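Local coordinates for SnoaL-like domain-containing protein (Kribbella flavida, PDB 4LMI) that is of unknown function but carries a SnoaL-like domain of the NTF2 clan and is a putative ketosteroid isomerase, at residues T68-L72 with E132-F136; P77-S82 with G94-V100. All blocks are in the same frame, centred on the assembly; numbering follows the deposited sequence. Where two conformers were deposited one is given.

Contact 1 of 2, residues T68-L72 with E132-F136; sequences TVTRL and ELDRF
Arg-71 meets the carboxylate of Asp-134 end-on, in a salt bridge that uses both terminal nitrogens. NH1 of Arg-71 reaches OD1 of Asp-134 at 2.8 Å, and NH2 of Arg-71 reaches OD2 of Asp-134, also at 2.8 Å. Both oxygens accept on their syn lone pairs; the NH2 bond is nearly straight, 171° at the hydrogen, and the NH1 bond a little less so. Guanidinium and carboxylate planes lie only 16° apart, so the paired bonds fix the rotation of both groups. The arginine chain runs extended from CG to NE before turning at its last torsion, which swings the guanidinium out of line with the methylenes to face the acid. Over one face of that guanidinium sits Leu-133, whose CD1 is 4.0 Å from NH2 of Arg-71 and lies above the NE and NH2 side of the group rather than its centre. Phe-97 of the second subunit makes a cation-pi contact with the same arginine. Thr-70 approaches Asp-134 through a water instead: OG1 of Thr-70 donates to it at 2.6 Å, and the water donates to OD1 of Asp-134 at 2.8 Å. Its chi1 of 49° tucks the hydroxyl in over the main chain, while the methyl CG2 of Thr-70 rests 3.9 Å from O of Leu-133. OG of Ser-82 is hydrogen-bonded to OG1 of Thr-70 and NH1 of Arg-71; in the backbone, Thr-70 and Arg-71 lie together opposite Ser-82, a classic beta bulge. Strand 65-75, outermost in the sheet within its chain, is thereby joined to the irregular C-terminal tail, which Asn-84 of strand 78-87 also holds by its side chain, while helix 6-22 touches Val-69 and Leu-72.

Contact 2 of 2, residues P77-S82 with G94-V100; sequences PSAAVS and GVVFLEV
Ala-79 and Leu-98 form a hydrogen-bonded antiparallel pair, with N of Ala-79 3.0 Å from O of Leu-98 and N of Leu-98 2.9 Å from O of Ala-79. Val-81 and Val-96 form the next, satisfying each other's N-H and carbonyl; N of Val-96 lies 2.8 Å from O of Val-81. Just before the strand begins, O of Pro-77 accepts from N of Val-100 at 2.8 Å. The alternate residues bond outward: the backbone of Ala-80 to Leu-73, that of Ser-82 to Thr-70 and Arg-71, and that of Val-95 to Phe-111, while the Ser-82 hydroxyl is taken up by side chains of strand 65-75. Several acceptors also take CA-H...O contacts, among them O of Ala-79, 3.3 Å from CA of Phe-97. In one of two modelled Glu-99 conformers, OE1 of Glu-99 accepts from OG of Ser-78. On the face shared by Ser-78, Ala-80 and Ser-82, CB of Ala-80 packs 3.7 Å from CE1 of Phe-97. This interior hairpin of the mixed sheet, 78-87/90-101, is consistent with the NTF2-like fold of a SnoaL-like domain. It lies between strands 65-75 and 104-111; helix 6-22 packs on the Val-81 and Val-96 face, and the second subunit meets Ala-80, Val-95 and Phe-97 on the other.

Contact 2 is the more buried of the two, an interior strand pairing in which regular main-chain bonds do most of the joining, whereas contact 1 is partly buried and ties a strand outermost within its chain to a loop with charged side chains and a water. Their centres are about 14 Å apart, and contact 2 is nested within the chain loop that contact 1 closes. The two join at Ser-82, a residue of contact 2 whose side chain reaches into contact 1. Apolar packing of Leu-72 on Val-81 continues the junction between strands 65-75 and 78-87. Both contacts also touch the second subunit.

Contact 1 of 2, residues T68-L72 with E132-F136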
loop_
_atom_site.group_PDB
_atom_site.type_symbol
_atom_site.label_atom_id
_atom_site.label_comp_id
_atom_site.label_asym_id
_atom_site.label_seq_id
_atom_site.Cartn_x
_atom_site.Cartn_y
_atom_site.Cartn_z
ATOM N N THR B 68 7.168 -6.430 -11.121
ATOM C CA THR B 68 6.130 -7.418 -11.371
ATOM C C THR B 68 4.976 -7.094 -10.437
ATOM O O THR B 68 5.159 -7.031 -9.219
ATOM C CB THR B 68 6.633 -8.848 -11.091
ATOM O OG1 THR B 68 7.806 -9.099 -11.867
ATOM C CG2 THR B 68 5.568 -9.881 -11.445
ATOM N N VAL B 69 3.797 -6.870 -11.010
ATOM C CA VAL B 69 2.603 -6.587 -10.222
ATOM C C VAL B 69 2.200 -7.837 -9.427
ATOM O O VAL B 69 2.118 -8.935 -9.986
ATOM C CB VAL B 69 1.438 -6.110 -11.116
ATOM C CG1 VAL B 69 0.143 -6.027 -10.318
ATOM C CG2 VAL B 69 1.768 -4.760 -11.753
ATOM N N THR B 70 1.970 -7.665 -8.126
ATOM C CA THR B 70 1.590 -8.782 -7.246
ATOM C C THR B 70 0.142 -8.690 -6.769
ATOM O O THR B 70 -0.509 -9.713 -6.528
ATOM C CB THR B 70 2.531 -8.901 -6.030
ATOM O OG1 THR B 70 2.686 -7.615 -5.410
ATOM C CG2 THR B 70 3.890 -9.411 -6.473
ATOM N N ARG B 71 -0.350 -7.461 -6.620
ATOM C CA ARG B 71 -1.758 -7.218 -6.316
ATOM C C ARG B 71 -2.201 -6.009 -7.099
ATOM O O ARG B 71 -1.419 -5.074 -7.301
ATOM C CB ARG B 71 -1.983 -6.925 -4.830
ATOM C CG ARG B 71 -1.509 -7.987 -3.854
ATOM C CD ARG B 71 -1.750 -7.505 -2.433
ATOM N NE ARG B 71 -1.165 -8.383 -1.425
ATOM C CZ ARG B 71 0.122 -8.410 -1.085
ATOM N NH1 ARG B 71 0.996 -7.611 -1.682
ATOM N NH2 ARG B 71 0.538 -9.254 -0.139
ATOM N N LEU B 72 -3.454 -6.023 -7.535
ATOM C CA LEU B 72 -4.033 -4.861 -8.195
ATOM C C LEU B 72 -5.500 -4.722 -7.802
ATOM O O LEU B 72 -6.345 -5.517 -8.219
ATOM C CB LEU B 72 -3.865 -4.951 -9.721
ATOM C CG LEU B 72 -4.014 -3.658 -10.542
ATOM C CD1 LEU B 72 -3.377 -3.812 -11.915
ATOM C CD2 LEU B 72 -5.468 -3.214 -10.685
ATOM N N GLU B 132 4.576 -14.773 1.515
ATOM C CA GLU B 132 4.095 -15.560 0.383
ATOM C C GLU B 132 4.295 -14.872 -0.980
ATOM O O GLU B 132 4.880 -15.460 -1.893
ATOM C CB GLU B 132 2.626 -15.936 0.594
ATOM C CG GLU B 132 2.124 -17.050 -0.313
ATOM C CD GLU B 132 0.623 -17.249 -0.229
ATOM O OE1 GLU B 132 -0.081 -16.342 0.265
ATOM O OE2 GLU B 132 0.140 -18.316 -0.662
ATOM N N LEU B 133 3.825 -13.631 -1.105
ATOM C CA LEU B 133 3.819 -12.925 -2.398
ATOM C C LEU B 133 4.917 -11.874 -2.536
ATOM O O LEU B 133 5.386 -11.596 -3.644
ATOM C CB LEU B 133 2.464 -12.242 -2.635
ATOM C CG LEU B 133 1.156 -13.037 -2.664
ATOM C CD1 LEU B 133 -0.015 -12.077 -2.849
ATOM C CD2 LEU B 133 1.158 -14.096 -3.759
ATOM N N ASP B 134 5.310 -11.291 -1.408
ATOM C CA ASP B 134 6.146 -10.094 -1.388
ATOM C C ASP B 134 7.612 -10.433 -1.145
ATOM O O ASP B 134 7.962 -11.026 -0.118
ATOM C CB ASP B 134 5.615 -9.122 -0.329
ATOM C CG ASP B 134 4.121 -8.864 -0.479
ATOM O OD1 ASP B 134 3.729 -8.135 -1.419
ATOM O OD2 ASP B 134 3.337 -9.399 0.336
ATOM N N ARG B 135 8.465 -10.038 -2.090
ATOM C CA ARG B 135 9.858 -10.484 -2.118
ATOM C C ARG B 135 10.862 -9.425 -1.662
ATOM O O ARG B 135 11.094 -8.430 -2.347
ATOM C CB ARG B 135 10.231 -11.005 -3.518
ATOM C CG ARG B 135 9.434 -12.218 -3.990
ATOM C CD ARG B 135 10.054 -13.553 -3.564
ATOM N NE ARG B 135 10.104 -13.731 -2.109
ATOM C CZ ARG B 135 9.071 -14.086 -1.343
ATOM N NH1 ARG B 135 9.241 -14.211 -0.032
ATOM N NH2 ARG B 135 7.867 -14.311 -1.869
ATOM N N PHE B 136 11.448 -9.649 -0.492
ATOM C CA PHE B 136 12.581 -8.853 -0.029
ATOM C C PHE B 136 13.840 -9.717 -0.107
ATOM O O PHE B 136 14.962 -9.224 0.025
ATOM C CB PHE B 136 12.333 -8.331 1.389
ATOM C CG PHE B 136 11.196 -7.342 1.485
ATOM C CD1 PHE B 136 9.890 -7.774 1.699
ATOM C CD2 PHE B 136 11.431 -5.975 1.363
ATOM C CE1 PHE B 136 8.842 -6.864 1.786
ATOM C CE2 PHE B 136 10.386 -5.062 1.449
ATOM C CZ PHE B 136 9.089 -5.507 1.663
HETATM O O HOH W 1 4.707 -7.276 -3.868
#

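Contact 2 of 2, residues P77-S82 with G94-V100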
loop_
_atom_site.group_PDB
_atom_site.type_symbol
_atom_site.label_atom_id
_atom_site.label_comp_id
_atom_site.label_asym_id
_atom_site.label_seq_id
_atom_site.Cartn_x
_atom_site.Cartn_y
_atom_site.Cartn_z
ATOM N N PRO B 77 -12.518 5.539 -8.918
ATOM C CA PRO B 77 -11.394 6.187 -9.598
ATOM C C PRO B 77 -10.032 5.789 -9.011
ATOM O O PRO B 77 -8.999 6.287 -9.467
ATOM C CB PRO B 77 -11.658 7.675 -9.339
ATOM C CG PRO B 77 -12.300 7.690 -7.986
ATOM C CD PRO B 77 -13.113 6.416 -7.890
ATOM N N SER B 78 -10.033 4.898 -8.020
ATOM C CA SER B 78 -8.835 4.622 -7.231
ATOM C C SER B 78 -8.285 3.229 -7.482
ATOM O O SER B 78 -9.050 2.271 -7.627
ATOM C CB SER B 78 -9.137 4.777 -5.733
ATOM O OG SER B 78 -9.736 6.034 -5.461
ATOM N N ALA B 79 -6.957 3.122 -7.518
ATOM C CA ALA B 79 -6.282 1.826 -7.583
ATOM C C ALA B 79 -5.206 1.739 -6.507
ATOM O O ALA B 79 -4.613 2.751 -6.126
ATOM C CB ALA B 79 -5.667 1.601 -8.963
ATOM N N ALA B 80 -4.981 0.532 -5.997
ATOM C CA ALA B 80 -3.823 0.256 -5.145
ATOM C C ALA B 80 -3.117 -0.944 -5.742
ATOM O O ALA B 80 -3.741 -1.979 -6.001
ATOM C CB ALA B 80 -4.247 -0.027 -3.717
ATOM N N VAL B 81 -1.818 -0.802 -5.977
ATOM C CA VAL B 81 -1.060 -1.826 -6.678
ATOM C C VAL B 81 0.206 -2.105 -5.887
ATOM O O VAL B 81 0.928 -1.177 -5.513
ATOM C CB VAL B 81 -0.689 -1.367 -8.107
ATOM C CG1 VAL B 81 0.042 -2.468 -8.865
ATOM C CG2 VAL B 81 -1.925 -0.907 -8.882
ATOM N N SER B 82 0.464 -3.375 -5.601
ATOM C CA SER B 82 1.761 -3.743 -5.055
ATOM C C SER B 82 2.588 -4.379 -6.155
ATOM O O SER B 82 2.053 -5.063 -7.032
ATOM C CB SER B 82 1.644 -4.665 -3.837
ATOM O OG SER B 82 1.011 -5.881 -4.176
ATOM N N GLY B 94 6.970 -2.275 -3.795
ATOM C CA GLY B 94 6.308 -0.991 -3.950
ATOM C C GLY B 94 4.829 -1.156 -3.708
ATOM O O GLY B 94 4.254 -2.187 -4.045
ATOM N N VAL B 95 4.224 -0.151 -3.088
ATOM C CA VAL B 95 2.782 -0.082 -2.976
ATOM C C VAL B 95 2.426 1.296 -3.493
ATOM O O VAL B 95 2.891 2.305 -2.961
ATOM C CB VAL B 95 2.264 -0.261 -1.536
ATOM C CG1 VAL B 95 0.744 -0.192 -1.529
ATOM C CG2 VAL B 95 2.732 -1.586 -0.944
ATOM N N VAL B 96 1.616 1.320 -4.543
ATOM C CA VAL B 96 1.328 2.544 -5.281
ATOM C C VAL B 96 -0.174 2.804 -5.300
ATOM O O VAL B 96 -0.954 1.921 -5.664
ATOM C CB VAL B 96 1.842 2.444 -6.736
ATOM C CG1 VAL B 96 1.514 3.713 -7.515
ATOM C CG2 VAL B 96 3.344 2.185 -6.764
ATOM N N PHE B 97 -0.574 4.014 -4.915
ATOM C CA PHE B 97 -1.969 4.427 -5.027
ATOM C C PHE B 97 -2.132 5.331 -6.229
ATOM O O PHE B 97 -1.388 6.301 -6.388
ATOM C CB PHE B 97 -2.451 5.133 -3.762
ATOM C CG PHE B 97 -2.519 4.230 -2.560
ATOM C CD1 PHE B 97 -3.639 3.431 -2.333
ATOM C CD2 PHE B 97 -1.460 4.168 -1.660
ATOM C CE1 PHE B 97 -3.701 2.596 -1.228
ATOM C CE2 PHE B 97 -1.516 3.333 -0.549
ATOM C CZ PHE B 97 -2.636 2.545 -0.333
ATOM N N LEU B 98 -3.105 4.996 -7.072
ATOM C CA LEU B 98 -3.416 5.797 -8.243
ATOM C C LEU B 98 -4.801 6.407 -8.124
ATOM O O LEU B 98 -5.707 5.809 -7.540
ATOM C CB LEU B 98 -3.360 4.943 -9.515
ATOM C CG LEU B 98 -2.085 4.150 -9.829
ATOM C CD1 LEU B 98 -2.315 3.303 -11.076
ATOM C CD2 LEU B 98 -0.897 5.071 -10.025
ATOM N N GLU B 99 -4.958 7.610 -8.668
ATOM C CA GLU B 99 -6.277 8.213 -8.818
ATOM C C GLU B 99 -6.445 8.573 -10.284
ATOM O O GLU B 99 -5.521 9.106 -10.910
ATOM C CB GLU B 99 -6.436 9.449 -7.925
ATOM C CG GLU B 99 -6.162 9.196 -6.446
ATOM C CD GLU B 99 -7.156 8.241 -5.808
ATOM O OE1 GLU B 99 -8.242 8.021 -6.380
ATOM O OE2 GLU B 99 -6.852 7.711 -4.722
ATOM N N VAL B 100 -7.618 8.259 -10.823
ATOM C CA VAL B 100 -7.926 8.449 -12.238
ATOM C C VAL B 100 -8.995 9.529 -12.391
ATOM O O VAL B 100 -10.002 9.515 -11.684
ATOM C CB VAL B 100 -8.456 7.134 -12.856
ATOM C CG1 VAL B 100 -8.824 7.315 -14.329
ATOM C CG2 VAL B 100 -7.442 6.012 -12.669
#